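Local coordinates for peptidase S9 prolyl oligopeptidase catalytic domain-containing protein (Pyrococcus horikoshii, PDB 4HXF) that cleaves peptides as an acylaminoacyl peptidase, a serine protease of the prolyl oligopeptidase family that selects its substrates by assembling into a self-compartmentalizing hexamer, at the interface of chains A and B. Sequence-based numbering; all coordinates share one arbitrary frame. Chains: chain A/B, Putative uncharacterized protein PH0594.

The interface of chains A and B. Residues chain A 44, 57, 59; chain B 88, 97-99.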
loop_
_atom_site.group_PDB
_atom_site.type_symbol
_atom_site.label_atom_id
_atom_site.label_comp_id
_atom_site.label_asym_id
_atom_site.label_seq_id
_atom_site.Cartn_x
_atom_site.Cartn_y
_atom_site.Cartn_z
ATOM N N THR A 44 -8.869 -2.070 28.128
ATOM C CA THR A 44 -8.409 -0.865 28.861
ATOM C C THR A 44 -8.083 -1.184 30.260
ATOM O O THR A 44 -8.893 -1.771 30.979
ATOM C CB THR A 44 -9.483 0.270 28.806
ATOM O OG1 THR A 44 -9.912 0.500 27.440
ATOM C CG2 THR A 44 -8.948 1.640 29.407
ATOM N N PHE A 57 -6.283 5.619 33.311
ATOM C CA PHE A 57 -6.402 4.616 32.262
ATOM C C PHE A 57 -5.135 4.363 31.506
ATOM O O PHE A 57 -4.311 5.283 31.313
ATOM C CB PHE A 57 -7.374 5.148 31.194
ATOM C CG PHE A 57 -8.685 5.647 31.758
ATOM C CD1 PHE A 57 -8.898 7.013 31.812
ATOM C CD2 PHE A 57 -9.580 4.772 32.333
ATOM C CE1 PHE A 57 -10.069 7.527 32.394
ATOM C CE2 PHE A 57 -10.743 5.270 32.901
ATOM C CZ PHE A 57 -10.985 6.659 32.942
ATOM N N GLU A 59 -4.739 2.719 27.887
ATOM C CA GLU A 59 -5.569 2.277 26.781
ATOM C C GLU A 59 -4.903 1.206 25.897
ATOM O O GLU A 59 -3.674 1.147 25.808
ATOM C CB GLU A 59 -6.013 3.543 26.067
ATOM C CG GLU A 59 -6.973 3.350 24.966
ATOM C CD GLU A 59 -8.284 2.699 25.315
ATOM O OE1 GLU A 59 -9.308 3.323 24.989
ATOM O OE2 GLU A 59 -8.271 1.581 25.849
ATOM N N TRP B 88 -13.612 10.613 23.554
ATOM C CA TRP B 88 -12.682 10.191 24.538
ATOM C C TRP B 88 -12.988 10.833 25.879
ATOM O O TRP B 88 -13.603 11.867 25.936
ATOM C CB TRP B 88 -11.268 10.661 24.196
ATOM C CG TRP B 88 -10.629 10.011 23.042
ATOM C CD1 TRP B 88 -10.976 10.144 21.691
ATOM C CD2 TRP B 88 -9.499 9.048 23.068
ATOM N NE1 TRP B 88 -10.063 9.414 20.958
ATOM C CE2 TRP B 88 -9.194 8.749 21.734
ATOM C CE3 TRP B 88 -8.731 8.489 24.063
ATOM C CZ2 TRP B 88 -8.153 7.879 21.406
ATOM C CZ3 TRP B 88 -7.700 7.624 23.775
ATOM C CH2 TRP B 88 -7.382 7.344 22.428
ATOM N N ALA B 97 -6.186 8.738 29.200
ATOM C CA ALA B 97 -7.467 8.851 28.463
ATOM C C ALA B 97 -7.892 7.493 27.826
ATOM O O ALA B 97 -7.046 6.662 27.514
ATOM C CB ALA B 97 -7.318 9.808 27.321
ATOM N N LYS B 98 -9.206 7.292 27.766
ATOM C CA LYS B 98 -9.724 6.118 27.082
ATOM C C LYS B 98 -10.679 6.557 26.016
ATOM O O LYS B 98 -11.365 7.577 26.165
ATOM C CB LYS B 98 -10.348 5.196 28.148
ATOM C CG LYS B 98 -11.508 5.731 28.865
ATOM C CD LYS B 98 -12.295 4.665 29.673
ATOM C CE LYS B 98 -13.671 5.152 30.124
ATOM N NZ LYS B 98 -14.546 3.997 30.547
ATOM N N LYS B 99 -10.740 5.780 24.954
ATOM C CA LYS B 99 -11.751 5.948 23.918
ATOM C C LYS B 99 -13.105 5.333 24.352
ATOM O O LYS B 99 -13.119 4.227 24.845
ATOM C CB LYS B 99 -11.287 5.298 22.619
ATOM C CG LYS B 99 -12.163 5.716 21.424
#
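Strands of two beta-propeller domains meet here, in a subunit interface of the hexameric S9 peptidase: A:Phe57 and A:Glu59 of strand 54-59 face B:Lys98 and its neighbours on strand 97-102. The carboxylate of A:Glu59 reaches across to the partner's backbone, its OE1 accepting a hydrogen bond from the amide N of B:Lys99 (2.8 Å, 159° at the hydrogen). This N-H arrives on the anti side of OE1, somewhat tilted from the carboxylate plane. The other oxygen, OE2 of A:Glu59, is met on its syn side by the hydroxyl OG1 of A:Thr44 at 2.5 Å, a second-shell bond that helps to hold the carboxylate's rotation. A glutamate suits this place because one oxygen can bond across to chain B while the other is held by A:Thr44 of strand 40-49 in its own chain, and the bend at chi2 (59°) turns its tip toward B:Lys99. An alanine here would probably leave the B:Lys99 amide without its acceptor and the A:Thr44 hydroxyl free to turn. Closer to the start of the strand, the flat ring of A:Phe57 offers a face to the aliphatic stem of B:Lys98, whose CG lies over the ring centre, 3.9 Å from the centroid. Extended beyond CG, the lysine chain carries CD of B:Lys98 to 3.6 Å from CE2 of A:Phe57, so the long methylenes run over the ring. Threonine supplies both a hydroxyl for A:Glu59 and a methyl for B:Lys98: CG2 of A:Thr44 touches CB of B:Lys98 at 4.0 Å. The backbone carbonyl O of B:Ala97 lies 3.6 Å from CB of A:Glu59.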